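Glutathione s-transferase S2 (Nilaparvata lugens, PDB 5H5L) probably transfers glutathione to electrophilic substrates, as in other sigma-class glutathione transferases, and acts as a glutathione-requiring prostaglandin D synthase. Local coordinates at residues L14-R19 with D31-R36; V51-V56 with Q60-T65; F106-E111 with K115-T120; G147-G152 with D182-L187; F162-T165 with D169-D172. One frame throughout, in Å; residues are numbered along the deposited sequence.

Contact 1 (L14-R19 with D31-R36); sequences LGEPIR and DNRIER. With GSH (glutathione), chain E.
Arg-19 and Asp-31 form the salt bridge of this contact, with Arg-19 NE 2.9 Å from Asp-31 OD1. The oxygen uses its syn lone pair and lies close to the guanidinium plane. The carboxylate is turned 77° from that plane. Asp-31 OD2 takes the NE of Arg-33 at 2.9 Å, from above the carboxylate plane. One carboxylate thus serves two arginines. Their guanidinium groups stack, centres 3.7 Å apart and planes at 20°, with Arg-33 NH2 over the centre of the Arg-19 guanidinium. This pairing of like charges is probably eased by the acids around it. Arg-19 NH1 reaches Glu-16 OE1 at 3.0 Å and also meets Phe-11 O. Arg-19 NH2 is held by Phe-9 O and a water also within reach of Asp-31 OD1. Arg-33 NH1 donates to Asn-10 OD1. Glu-16 OE2 is met by Trp-193, Trp-20 and Arg-197. With a leucine at Arg-19, Asp-31 OD1 and Glu-16 OE1 would probably lose their charged partner, and Arg-33 the plate beneath it. Trp-193 of helix 188-196 touches Arg-19, Asp-31 and Arg-33. The network ties helix 15-25 to strand 30-34, the last two elements of a beta-alpha-beta unit, beside strand 4-9.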
# COMPACT_ATOMS: atom_id res chain seq x y z
N LEU B 14 7.73 10.38 5.45
CA LEU B 14 7.67 9.55 4.24
C LEU B 14 8.61 9.99 3.14
O LEU B 14 8.76 9.28 2.13
CB LEU B 14 6.23 9.56 3.70
CG LEU B 14 5.26 8.79 4.59
CD1 LEU B 14 3.83 8.80 4.02
CD2 LEU B 14 5.76 7.35 4.76
N GLY B 15 9.24 11.16 3.24
CA GLY B 15 10.26 11.47 2.27
C GLY B 15 11.52 10.65 2.47
O GLY B 15 12.22 10.35 1.50
N GLU B 16 11.82 10.27 3.71
CA GLU B 16 13.14 9.70 4.01
C GLU B 16 13.39 8.37 3.32
O GLU B 16 14.52 8.18 2.82
CB GLU B 16 13.29 9.54 5.53
CG GLU B 16 14.73 9.45 6.03
CD GLU B 16 15.51 10.75 5.83
OE1 GLU B 16 14.85 11.79 5.57
OE2 GLU B 16 16.77 10.74 5.93
N PRO B 17 12.44 7.45 3.23
CA PRO B 17 12.71 6.25 2.46
C PRO B 17 13.14 6.55 1.05
O PRO B 17 14.03 5.86 0.52
CB PRO B 17 11.38 5.48 2.52
CG PRO B 17 10.43 6.35 3.13
CD PRO B 17 11.11 7.41 3.87
N ILE B 18 12.58 7.58 0.41
CA ILE B 18 13.00 7.89 -0.95
C ILE B 18 14.39 8.51 -0.95
O ILE B 18 15.25 8.17 -1.78
CB ILE B 18 11.96 8.81 -1.61
CG1 ILE B 18 10.60 8.10 -1.71
CG2 ILE B 18 12.42 9.20 -3.01
CD1 ILE B 18 9.44 9.01 -1.95
N ARG B 19 14.66 9.41 -0.00
CA ARG B 19 16.02 9.97 0.10
C ARG B 19 17.05 8.87 0.34
O ARG B 19 18.13 8.88 -0.28
CB ARG B 19 16.07 11.01 1.22
CG ARG B 19 15.18 12.25 1.02
CD ARG B 19 15.03 13.06 2.31
NE ARG B 19 14.14 14.21 2.21
CZ ARG B 19 13.24 14.56 3.12
NH1 ARG B 19 13.07 13.83 4.22
NH2 ARG B 19 12.48 15.62 2.92
N ASP B 31 16.70 17.76 -3.34
CA ASP B 31 15.96 17.49 -2.11
C ASP B 31 15.16 18.74 -1.76
O ASP B 31 15.52 19.54 -0.91
CB ASP B 31 16.93 17.11 -0.98
CG ASP B 31 16.23 16.54 0.23
OD1 ASP B 31 15.14 15.96 0.07
OD2 ASP B 31 16.78 16.66 1.35
N ASN B 32 14.02 18.88 -2.44
CA ASN B 32 13.15 20.05 -2.29
C ASN B 32 12.29 19.93 -1.04
O ASN B 32 11.31 19.18 -1.03
CB ASN B 32 12.30 20.21 -3.56
CG ASN B 32 11.46 21.46 -3.54
OD1 ASN B 32 11.95 22.54 -3.20
ND2 ASN B 32 10.18 21.32 -3.90
N ARG B 33 12.64 20.69 0.02
CA ARG B 33 11.98 20.62 1.32
C ARG B 33 11.03 21.79 1.55
O ARG B 33 11.36 22.94 1.24
CB ARG B 33 13.01 20.57 2.46
CG ARG B 33 13.89 19.34 2.42
CD ARG B 33 15.02 19.33 3.47
NE ARG B 33 15.53 17.96 3.58
CZ ARG B 33 15.38 17.15 4.62
NH1 ARG B 33 14.77 17.50 5.75
NH2 ARG B 33 15.84 15.92 4.51
N ILE B 34 9.89 21.49 2.15
CA ILE B 34 8.78 22.42 2.28
C ILE B 34 8.55 22.71 3.75
O ILE B 34 8.44 21.79 4.56
CB ILE B 34 7.48 21.86 1.68
CG1 ILE B 34 7.72 21.37 0.27
CG2 ILE B 34 6.37 22.91 1.71
CD1 ILE B 34 8.22 22.44 -0.68
N GLU B 35 8.41 24.00 4.06
CA GLU B 35 8.02 24.41 5.40
C GLU B 35 6.50 24.34 5.57
O GLU B 35 5.73 24.61 4.65
CB GLU B 35 8.51 25.83 5.69
CG GLU B 35 10.03 25.99 5.66
CD GLU B 35 10.77 25.10 6.67
OE1 GLU B 35 10.29 24.92 7.82
OE2 GLU B 35 11.83 24.56 6.28
N ARG B 36 6.10 23.98 6.79
CA ARG B 36 4.68 23.80 7.12
C ARG B 36 3.90 25.07 6.85
O ARG B 36 2.69 25.02 6.58
CB ARG B 36 4.55 23.40 8.59
CG ARG B 36 5.76 22.61 9.15
CD ARG B 36 5.38 21.51 10.11
NE ARG B 36 4.63 20.45 9.43
CZ ARG B 36 3.43 20.00 9.79
NH1 ARG B 36 2.81 20.49 10.86
NH2 ARG B 36 2.85 19.05 9.07
N1 GSH E . 0.11 6.85 0.73
CA1 GSH E . 0.87 8.10 0.64
C1 GSH E . 2.36 7.76 0.55
O11 GSH E . 2.80 6.70 1.09
O12 GSH E . 3.17 8.54 -0.04
CB1 GSH E . 0.65 8.92 1.94
CG1 GSH E . 1.24 10.30 1.71
CD1 GSH E . 0.90 11.22 2.93
OE1 GSH E . 0.20 10.85 3.81
N2 GSH E . 1.48 12.57 2.96
CA2 GSH E . 1.19 13.43 4.10
C2 GSH E . 0.67 14.76 3.60
O2 GSH E . 0.92 15.11 2.49
CB2 GSH E . 2.50 13.66 4.82
SG2 GSH E . 3.22 12.12 5.37
N3 GSH E . -0.07 15.61 4.51
CA3 GSH E . -0.54 16.92 4.06
C3 GSH E . -2.02 16.86 3.74
O31 GSH E . -2.66 15.79 3.80
O32 GSH E . -2.57 17.92 3.40
O HOH W 1 16.19 13.95 5.91
O HOH W 2 12.46 16.62 0.14

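Contact 2 (V51-V56 with Q60-T65); sequences VPVLEV and QVCQST. With GSH (glutathione), chain E.
Pro-52 and Ser-64 touch, CG to CB 4.0 Å, beside bound glutathione. Ser-64 OG donates to O11 of the glutamyl carboxylate at 2.7 Å. The hydroxyl sits between the backbone N and carbonyl carbon (chi1 64°), next to the Ser-64 N that donates to O12. The first turn of helix 64-75 would favour this negative group. Gln-63 OE1 accepts from the amino N1 of glutathione at 2.8 Å. Val-51 grips the peptide with both backbone groups: its N donates to O2, and its O accepts from N2. A water links Pro-52 O, Gln-63 N and O12. Further out, the NE2 of Gln-63 bonds Asp-97 and Thr-94 of the second subunit, which fixes the amide's rotation. With a leucine at Gln-63, N1 of glutathione would probably lose this acceptor and those two subunit partners their donor. Behind the site, Leu-54 and Val-61 are a hydrogen-bonded antiparallel pair, Leu-54 N to Val-61 O 2.7 Å and Val-61 N to Leu-54 O 2.8 Å. On the face of Val-53 and Gln-60, Val-53 CG1 packs on Gln-60 CB at 3.9 Å. The cis peptide before Pro-52, leading into a beta hairpin and helix, is typical of the thioredoxin-like glutathione site.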
# COMPACT_ATOMS: atom_id res chain seq x y z
N VAL B 51 2.30 14.85 -0.21
CA VAL B 51 3.70 14.56 -0.51
C VAL B 51 4.05 13.28 0.24
O VAL B 51 3.36 12.90 1.21
CB VAL B 51 4.63 15.73 -0.11
CG1 VAL B 51 4.49 16.89 -1.08
CG2 VAL B 51 4.35 16.18 1.32
N PRO B 52 5.12 12.59 -0.16
CA PRO B 52 6.10 12.93 -1.19
C PRO B 52 5.67 12.86 -2.63
O PRO B 52 4.80 12.07 -2.98
CB PRO B 52 7.19 11.88 -0.97
CG PRO B 52 6.46 10.72 -0.41
CD PRO B 52 5.45 11.32 0.50
N VAL B 53 6.35 13.66 -3.45
CA VAL B 53 6.31 13.61 -4.91
C VAL B 53 7.74 13.50 -5.40
O VAL B 53 8.60 14.29 -5.02
CB VAL B 53 5.63 14.86 -5.50
CG1 VAL B 53 5.65 14.85 -6.99
CG2 VAL B 53 4.21 14.98 -4.96
N LEU B 54 8.01 12.52 -6.25
CA LEU B 54 9.30 12.42 -6.90
C LEU B 54 9.10 12.72 -8.38
O LEU B 54 8.33 12.03 -9.06
CB LEU B 54 9.92 11.04 -6.73
CG LEU B 54 11.31 10.88 -7.37
CD1 LEU B 54 12.34 11.65 -6.57
CD2 LEU B 54 11.68 9.44 -7.45
N GLU B 55 9.79 13.75 -8.86
CA GLU B 55 9.82 14.04 -10.29
C GLU B 55 10.97 13.29 -10.93
O GLU B 55 12.14 13.52 -10.61
CB GLU B 55 9.90 15.55 -10.50
CG GLU B 55 9.64 16.03 -11.93
CD GLU B 55 9.92 17.54 -12.08
OE1 GLU B 55 9.06 18.35 -11.71
OE2 GLU B 55 11.05 17.89 -12.47
N VAL B 56 10.64 12.39 -11.86
CA VAL B 56 11.59 11.59 -12.60
C VAL B 56 11.60 12.06 -14.05
O VAL B 56 10.58 11.98 -14.74
CB VAL B 56 11.23 10.10 -12.53
CG1 VAL B 56 12.23 9.30 -13.27
CG2 VAL B 56 11.13 9.65 -11.05
N GLN B 60 6.03 13.90 -12.56
CA GLN B 60 5.69 13.80 -11.15
C GLN B 60 5.09 12.43 -10.85
O GLN B 60 4.11 12.01 -11.48
CB GLN B 60 4.67 14.88 -10.80
CG GLN B 60 5.16 16.34 -10.74
CD GLN B 60 4.15 17.25 -10.03
OE1 GLN B 60 4.52 18.05 -9.16
NE2 GLN B 60 2.87 17.12 -10.36
N VAL B 61 5.65 11.74 -9.87
CA VAL B 61 5.11 10.48 -9.37
C VAL B 61 4.96 10.59 -7.86
O VAL B 61 5.85 11.11 -7.19
CB VAL B 61 6.02 9.28 -9.71
CG1 VAL B 61 5.27 7.98 -9.36
CG2 VAL B 61 6.43 9.32 -11.15
N CYS B 62 3.85 10.11 -7.34
CA CYS B 62 3.72 10.06 -5.89
C CYS B 62 3.64 8.61 -5.42
O CYS B 62 3.87 7.67 -6.21
CB CYS B 62 2.52 10.86 -5.40
SG CYS B 62 1.58 11.70 -6.58
N GLN B 63 3.38 8.47 -4.12
CA GLN B 63 3.29 7.23 -3.34
C GLN B 63 4.65 6.68 -2.93
O GLN B 63 5.36 6.09 -3.74
CB GLN B 63 2.49 6.17 -4.11
CG GLN B 63 1.04 6.65 -4.25
CD GLN B 63 0.34 6.82 -2.89
OE1 GLN B 63 0.73 6.22 -1.89
NE2 GLN B 63 -0.70 7.63 -2.87
N SER B 64 4.95 6.83 -1.64
CA SER B 64 6.27 6.50 -1.10
C SER B 64 6.61 5.03 -1.33
O SER B 64 7.74 4.70 -1.69
CB SER B 64 6.34 6.82 0.40
OG SER B 64 5.43 6.02 1.13
N THR B 65 5.64 4.14 -1.13
CA THR B 65 5.91 2.71 -1.31
C THR B 65 6.18 2.38 -2.77
O THR B 65 7.14 1.66 -3.08
CB THR B 65 4.75 1.86 -0.77
OG1 THR B 65 4.50 2.17 0.61
CG2 THR B 65 5.09 0.39 -0.83
N1 GSH E . 0.11 6.85 0.73
CA1 GSH E . 0.87 8.10 0.64
C1 GSH E . 2.36 7.76 0.55
O11 GSH E . 2.80 6.70 1.09
O12 GSH E . 3.17 8.54 -0.04
CB1 GSH E . 0.65 8.92 1.94
CG1 GSH E . 1.24 10.30 1.71
CD1 GSH E . 0.90 11.22 2.93
OE1 GSH E . 0.20 10.85 3.81
N2 GSH E . 1.48 12.57 2.96
CA2 GSH E . 1.19 13.43 4.10
C2 GSH E . 0.67 14.76 3.60
O2 GSH E . 0.92 15.11 2.49
CB2 GSH E . 2.50 13.66 4.82
SG2 GSH E . 3.22 12.12 5.37
N3 GSH E . -0.07 15.61 4.51
CA3 GSH E . -0.54 16.92 4.06
C3 GSH E . -2.02 16.86 3.74
O31 GSH E . -2.66 15.79 3.80
O32 GSH E . -2.57 17.92 3.40
O HOH W 3 2.97 10.53 -2.11
O HOH W 4 7.52 17.74 -8.73

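Contact 3 (F106-E111 with K115-T120); sequences FRESDE and KKLEET
Glu-108 and Leu-117 make the close side-chain part of this contact. Leu-117 CD1 lies 3.9 Å from Glu-108 CB and 4.0 Å from Glu-108 CG. The two chains cross at about a right angle, so a single methyl rests on the aliphatic root of the glutamate. Glu-108 has its CG opposite the backbone N (chi1 179°) and then bends, which carries the carboxylate back over its own loop. There OE2 takes a weak bond from Asp-110 N at 3.4 Å. Leu-117 also packs on Lys-104 and Trp-105 of helix 82-106. The second close point is in the backbone: Lys-115 N donates to Glu-111 O at 2.9 Å, a regular bond of the first turns of helix 111-139. Asp-110 is the N-cap of that helix. Its side chain caps a backbone N in the first turn, and its OD2 also bonds Thr-113 OG1. The outer side is looser. Glu-111 and Lys-115 are exposed, and Glu-111 OE1 stays 6.6 Å from Lys-115 NZ, too far for a salt bridge. Both touch a crystal neighbour, so their outer ends may differ in solution. The chemistry suggests that cap and backbone bond define the helix start beside one apolar touch, surface charges probably adding little.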
# COMPACT_ATOMS: atom_id res chain seq x y z
N PHE B 106 -1.58 10.59 15.43
CA PHE B 106 -0.94 11.87 15.14
C PHE B 106 -1.97 12.95 14.82
O PHE B 106 -1.76 14.12 15.14
CB PHE B 106 0.05 11.74 13.97
CG PHE B 106 1.28 12.61 14.12
CD1 PHE B 106 2.49 12.05 14.49
CD2 PHE B 106 1.20 13.98 13.91
CE1 PHE B 106 3.61 12.85 14.65
CE2 PHE B 106 2.33 14.78 14.07
CZ PHE B 106 3.53 14.21 14.43
N ARG B 107 -3.08 12.57 14.21
CA ARG B 107 -4.05 13.52 13.71
C ARG B 107 -5.20 13.74 14.67
O ARG B 107 -6.22 14.33 14.28
CB ARG B 107 -4.59 13.05 12.35
CG ARG B 107 -3.52 12.99 11.23
CD ARG B 107 -4.09 12.57 9.87
NE ARG B 107 -3.07 12.57 8.82
CZ ARG B 107 -2.67 13.65 8.14
NH1 ARG B 107 -1.73 13.54 7.20
NH2 ARG B 107 -3.20 14.85 8.40
N GLU B 108 -5.09 13.28 15.91
CA GLU B 108 -6.18 13.42 16.87
C GLU B 108 -6.08 14.77 17.58
O GLU B 108 -5.02 15.14 18.08
CB GLU B 108 -6.18 12.27 17.89
CG GLU B 108 -7.28 12.35 18.95
CD GLU B 108 -8.70 12.30 18.38
OE1 GLU B 108 -8.90 11.75 17.27
OE2 GLU B 108 -9.62 12.81 19.06
N SER B 109 -7.19 15.51 17.58
CA SER B 109 -7.22 16.85 18.15
C SER B 109 -7.69 16.87 19.60
O SER B 109 -7.37 17.82 20.31
CB SER B 109 -8.12 17.75 17.32
OG SER B 109 -9.44 17.23 17.30
N ASP B 110 -8.44 15.87 20.04
CA ASP B 110 -8.86 15.79 21.43
C ASP B 110 -7.75 15.15 22.25
O ASP B 110 -7.41 13.97 22.05
CB ASP B 110 -10.14 14.98 21.56
CG ASP B 110 -10.65 14.95 22.99
OD1 ASP B 110 -11.20 15.98 23.43
OD2 ASP B 110 -10.49 13.92 23.67
N GLU B 111 -7.23 15.89 23.23
CA GLU B 111 -6.01 15.46 23.90
C GLU B 111 -6.22 14.17 24.68
O GLU B 111 -5.33 13.31 24.70
CB GLU B 111 -5.51 16.56 24.83
CG GLU B 111 -5.08 17.78 24.08
CD GLU B 111 -3.82 17.53 23.28
OE1 GLU B 111 -3.24 16.43 23.44
OE2 GLU B 111 -3.42 18.41 22.49
N LYS B 115 -4.34 10.60 24.16
CA LYS B 115 -3.65 9.83 25.18
C LYS B 115 -4.16 8.40 25.19
O LYS B 115 -3.39 7.45 25.43
CB LYS B 115 -3.85 10.48 26.55
CG LYS B 115 -3.09 11.76 26.72
CD LYS B 115 -1.63 11.52 27.04
CE LYS B 115 -0.88 12.84 27.05
NZ LYS B 115 0.53 12.73 27.47
N LYS B 116 -5.45 8.20 24.96
CA LYS B 116 -5.97 6.84 24.93
C LYS B 116 -5.45 6.09 23.71
O LYS B 116 -5.11 4.91 23.81
CB LYS B 116 -7.49 6.84 24.96
CG LYS B 116 -8.09 7.21 26.34
CD LYS B 116 -9.63 7.21 26.33
CE LYS B 116 -10.23 8.60 26.62
NZ LYS B 116 -11.50 8.88 25.85
N LEU B 117 -5.37 6.76 22.56
CA LEU B 117 -4.81 6.10 21.38
C LEU B 117 -3.36 5.71 21.63
O LEU B 117 -2.96 4.58 21.35
CB LEU B 117 -4.91 7.02 20.17
CG LEU B 117 -6.36 7.29 19.72
CD1 LEU B 117 -6.39 8.41 18.70
CD2 LEU B 117 -6.99 6.04 19.19
N GLU B 118 -2.56 6.63 22.18
CA GLU B 118 -1.16 6.34 22.45
C GLU B 118 -1.00 5.15 23.39
O GLU B 118 -0.09 4.33 23.21
CB GLU B 118 -0.47 7.56 23.03
CG GLU B 118 0.99 7.33 23.39
CD GLU B 118 1.60 8.47 24.18
OE1 GLU B 118 0.87 9.14 24.94
OE2 GLU B 118 2.82 8.69 24.04
N GLU B 119 -1.85 5.04 24.42
CA GLU B 119 -1.80 3.89 25.31
C GLU B 119 -2.06 2.60 24.56
O GLU B 119 -1.34 1.60 24.71
CB GLU B 119 -2.82 4.06 26.44
CG GLU B 119 -3.09 2.76 27.25
CD GLU B 119 -4.31 1.95 26.76
OE1 GLU B 119 -5.29 2.56 26.25
OE2 GLU B 119 -4.30 0.70 26.89
N THR B 120 -3.14 2.56 23.79
CA THR B 120 -3.43 1.37 22.99
C THR B 120 -2.28 1.09 22.04
O THR B 120 -1.81 -0.05 21.92
CB THR B 120 -4.74 1.55 22.24
OG1 THR B 120 -5.80 1.77 23.19
CG2 THR B 120 -5.07 0.33 21.37

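Contact 4 (G147-G152 with D182-L187); sequences GKLSWG and DKVVNL
Leu-149 and Leu-187 meet with no flat group between them. The flat groups nearby, the Asn-186 amide and the Trp-151 indole, take no part in it. The motif is an N-capping box: Ser-150 OG caps a backbone N in the first turn of helix 151-164, and Asp-153 OD2 accepts from Ser-150 N. Such a box at this helix is a known feature of the glutathione transferase fold. Asn-186 ND2 donates to Asp-182 O at 2.8 Å, the oxygen tilted 15° from the amide plane. The indole of Trp-151 is buried among Ile-88 and Ile-92 of helix 82-106, Ala-68 of helix 64-75 and Met-21 of helix 15-25. Leu-149, just before the cap, is directed toward the end of helix 175-185. Its CG stands opposite the backbone N (chi1 -175°), which carries both methyls to Leu-187 and Val-184. Val-184 gives a flank for one of them, with Leu-149 CD1 at 4.2 Å from Val-184 CG2. Val-184 is itself packed on Ile-190 of helix 188-196 and Trp-20 of helix 15-25. Leu-187 is the N-cap residue of helix 188-196, and it reaches Leu-149 tip to tip. Their nearest methyls are Leu-149 CD2 and Leu-187 CD1, 3.7 Å apart.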
# COMPACT_ATOMS: atom_id res chain seq x y z
N GLY B 147 15.93 -13.48 3.31
CA GLY B 147 17.29 -13.58 3.80
C GLY B 147 18.27 -12.64 3.15
O GLY B 147 19.46 -12.92 3.16
N LYS B 148 17.81 -11.53 2.57
CA LYS B 148 18.75 -10.58 1.98
C LYS B 148 18.17 -9.17 2.00
O LYS B 148 16.95 -8.99 2.09
CB LYS B 148 19.15 -10.97 0.54
CG LYS B 148 17.99 -11.09 -0.44
CD LYS B 148 18.41 -11.72 -1.80
CE LYS B 148 17.22 -11.85 -2.74
NZ LYS B 148 17.41 -12.61 -4.01
N LEU B 149 19.07 -8.19 1.93
CA LEU B 149 18.70 -6.78 1.97
C LEU B 149 17.72 -6.43 0.84
O LEU B 149 17.93 -6.80 -0.32
CB LEU B 149 19.94 -5.91 1.84
CG LEU B 149 19.69 -4.40 1.99
CD1 LEU B 149 19.42 -4.04 3.44
CD2 LEU B 149 20.83 -3.60 1.48
N SER B 150 16.66 -5.72 1.19
CA SER B 150 15.70 -5.27 0.20
C SER B 150 15.37 -3.79 0.40
O SER B 150 15.70 -3.19 1.42
CB SER B 150 14.41 -6.11 0.25
OG SER B 150 13.62 -5.84 1.40
N TRP B 151 14.68 -3.21 -0.61
CA TRP B 151 14.13 -1.86 -0.44
C TRP B 151 13.17 -1.84 0.73
O TRP B 151 13.01 -0.81 1.39
CB TRP B 151 13.42 -1.40 -1.74
CG TRP B 151 12.17 -2.17 -2.04
CD1 TRP B 151 12.07 -3.31 -2.81
CD2 TRP B 151 10.85 -1.89 -1.58
NE1 TRP B 151 10.78 -3.73 -2.86
CE2 TRP B 151 10.01 -2.88 -2.11
CE3 TRP B 151 10.29 -0.89 -0.76
CZ2 TRP B 151 8.66 -2.91 -1.86
CZ3 TRP B 151 8.95 -0.93 -0.50
CH2 TRP B 151 8.14 -1.93 -1.03
N GLY B 152 12.54 -2.97 1.02
CA GLY B 152 11.68 -3.04 2.17
C GLY B 152 12.40 -2.74 3.48
O GLY B 152 11.88 -2.03 4.34
N ASP B 182 20.48 -1.29 12.87
CA ASP B 182 21.89 -0.91 12.91
C ASP B 182 22.58 -1.25 11.60
O ASP B 182 23.46 -0.52 11.15
CB ASP B 182 22.59 -1.61 14.08
CG ASP B 182 22.00 -1.23 15.42
OD1 ASP B 182 21.34 -0.16 15.52
OD2 ASP B 182 22.20 -1.99 16.39
N LYS B 183 22.17 -2.35 10.98
CA LYS B 183 22.75 -2.77 9.71
C LYS B 183 22.41 -1.78 8.59
O LYS B 183 23.26 -1.44 7.77
CB LYS B 183 22.22 -4.17 9.41
CG LYS B 183 22.57 -4.76 8.10
CD LYS B 183 22.60 -6.29 8.21
CE LYS B 183 21.34 -6.90 8.83
NZ LYS B 183 21.51 -8.36 9.15
N VAL B 184 21.18 -1.28 8.55
CA VAL B 184 20.79 -0.43 7.44
C VAL B 184 21.43 0.94 7.58
O VAL B 184 21.98 1.48 6.61
CB VAL B 184 19.25 -0.32 7.34
CG1 VAL B 184 18.88 0.84 6.44
CG2 VAL B 184 18.66 -1.63 6.80
N VAL B 185 21.40 1.51 8.77
CA VAL B 185 21.93 2.86 8.91
C VAL B 185 23.44 2.92 8.76
O VAL B 185 23.99 4.03 8.69
CB VAL B 185 21.57 3.53 10.24
CG1 VAL B 185 20.09 3.54 10.41
CG2 VAL B 185 22.28 2.83 11.43
N ASN B 186 24.11 1.76 8.67
CA ASN B 186 25.54 1.70 8.43
C ASN B 186 25.90 1.30 7.01
O ASN B 186 27.09 1.24 6.69
CB ASN B 186 26.21 0.74 9.43
CG ASN B 186 26.45 1.42 10.77
OD1 ASN B 186 27.27 2.35 10.87
ND2 ASN B 186 25.71 1.00 11.80
N LEU B 187 24.93 1.05 6.16
CA LEU B 187 25.21 1.00 4.73
C LEU B 187 25.90 2.30 4.35
O LEU B 187 25.43 3.38 4.75
CB LEU B 187 23.92 0.78 3.93
CG LEU B 187 23.28 -0.58 4.22
CD1 LEU B 187 21.81 -0.75 3.66
CD2 LEU B 187 24.17 -1.70 3.70

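Contact 5 (F162-T165 with D169-D172); sequences FMTT and DIID
The end of helix 151-164, in the all-helical C-terminal domain, meets the loop leading to helix 175-185 through Met-163 and Ile-170. Met-163 CE touches Ile-170 CD1 at 3.8 Å, methyl to methyl, with the two side chains crossing at about a right angle. The methionine runs straight to its sulfur and then bends (chi3 53°), which brings CE round to the isoleucine. Ile-170 has CG1 opposite its backbone N (chi1 -164°), and this carries CD1 to the methionine methyl. Both residues are buried, and Met-163 also packs on Phe-98 and Ile-102 of helix 82-106. The methionine so lies between the loop and helix 82-106. Thr-164 forms the outer margin of the contact. Its OG1 lies 4.4 Å from Ile-170 CG2, a loose touch. A water also bridges the two sides, accepting from Ile-171 N at 2.9 Å and lying 3.3 Å from Thr-164 OG1. Each segment also has a turn of its own. Phe-162 O receives Thr-165 N at 3.1 Å and, in the carbonyl plane, Thr-165 OG1. Asp-172 N bonds Asp-169 O at 2.9 Å. Ile-171 goes on to Lys-178 and Asn-181 of helix 175-185. The arrangement is that of a loop joining two consecutive helices and folded back on the end of the first, within the helical domain of a glutathione transferase.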
# COMPACT_ATOMS: atom_id res chain seq x y z
N PHE B 162 12.00 7.57 12.38
CA PHE B 162 11.11 8.66 12.70
C PHE B 162 10.35 8.39 13.99
O PHE B 162 10.16 9.29 14.81
CB PHE B 162 10.14 8.89 11.55
CG PHE B 162 9.25 10.09 11.72
CD1 PHE B 162 9.68 11.33 11.31
CD2 PHE B 162 7.99 9.97 12.29
CE1 PHE B 162 8.87 12.45 11.45
CE2 PHE B 162 7.17 11.08 12.44
CZ PHE B 162 7.62 12.32 12.01
N MET B 163 9.90 7.15 14.20
CA MET B 163 9.20 6.85 15.44
C MET B 163 10.12 7.01 16.64
O MET B 163 9.68 7.42 17.71
CB MET B 163 8.68 5.42 15.42
CG MET B 163 7.54 5.18 14.44
SD MET B 163 7.00 3.47 14.53
CE MET B 163 6.69 3.26 16.27
N THR B 164 11.39 6.63 16.50
CA THR B 164 12.32 6.79 17.60
C THR B 164 12.44 8.25 18.03
O THR B 164 12.81 8.51 19.17
CB THR B 164 13.67 6.19 17.21
OG1 THR B 164 13.50 4.80 16.94
CG2 THR B 164 14.64 6.28 18.33
N THR B 165 12.09 9.21 17.18
CA THR B 165 12.15 10.60 17.62
C THR B 165 11.02 10.95 18.58
O THR B 165 11.14 11.94 19.31
CB THR B 165 12.12 11.55 16.42
OG1 THR B 165 10.82 11.52 15.81
CG2 THR B 165 13.21 11.18 15.40
N ASP B 169 12.96 4.71 22.98
CA ASP B 169 13.44 3.37 23.32
C ASP B 169 12.67 2.28 22.60
O ASP B 169 13.00 1.10 22.75
CB ASP B 169 13.31 3.16 24.83
CG ASP B 169 11.85 3.13 25.29
OD1 ASP B 169 10.98 3.73 24.63
OD2 ASP B 169 11.58 2.49 26.33
N ILE B 170 11.70 2.67 21.77
CA ILE B 170 10.61 1.78 21.40
C ILE B 170 11.12 0.52 20.71
O ILE B 170 10.65 -0.58 21.00
CB ILE B 170 9.61 2.57 20.53
CG1 ILE B 170 8.28 1.82 20.46
CG2 ILE B 170 10.18 2.83 19.14
CD1 ILE B 170 7.16 2.68 19.95
N ILE B 171 12.11 0.62 19.81
CA ILE B 171 12.55 -0.59 19.10
C ILE B 171 13.61 -1.37 19.87
O ILE B 171 13.94 -2.50 19.45
CB ILE B 171 13.09 -0.30 17.68
CG1 ILE B 171 14.45 0.39 17.68
CG2 ILE B 171 12.07 0.54 16.86
CD1 ILE B 171 15.14 0.32 16.28
N ASP B 172 14.12 -0.84 20.98
CA ASP B 172 15.26 -1.45 21.66
C ASP B 172 14.99 -2.89 22.09
O ASP B 172 15.84 -3.75 21.92
CB ASP B 172 15.66 -0.62 22.88
CG ASP B 172 16.50 0.58 22.52
OD1 ASP B 172 17.19 0.55 21.48
OD2 ASP B 172 16.49 1.55 23.30
O HOH W 5 13.75 3.00 19.64

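In the fold
Contacts 1 and 2 lie in the thioredoxin-like domain, their centres about 10 Å apart, and both reach the same sheet and the same glutathione. They touch where Ile-18 CD1 packs on Pro-52 CG at 3.8 Å. Contacts 3, 4 and 5 belong to the helical domain. Contact 4 joins the first domain through Thr-65 CG2 and Trp-151 CH2, 3.8 Å apart. Contact 5 is nested in the chain loop that contact 4 closes, and both use helix 151-164; their centres are about 17 Å apart. The side chain of Met-163 in contact 5 is about 12 Å from a bound glutathione. Contact 3 lies on the surface, though its Arg-107 touches glutathione.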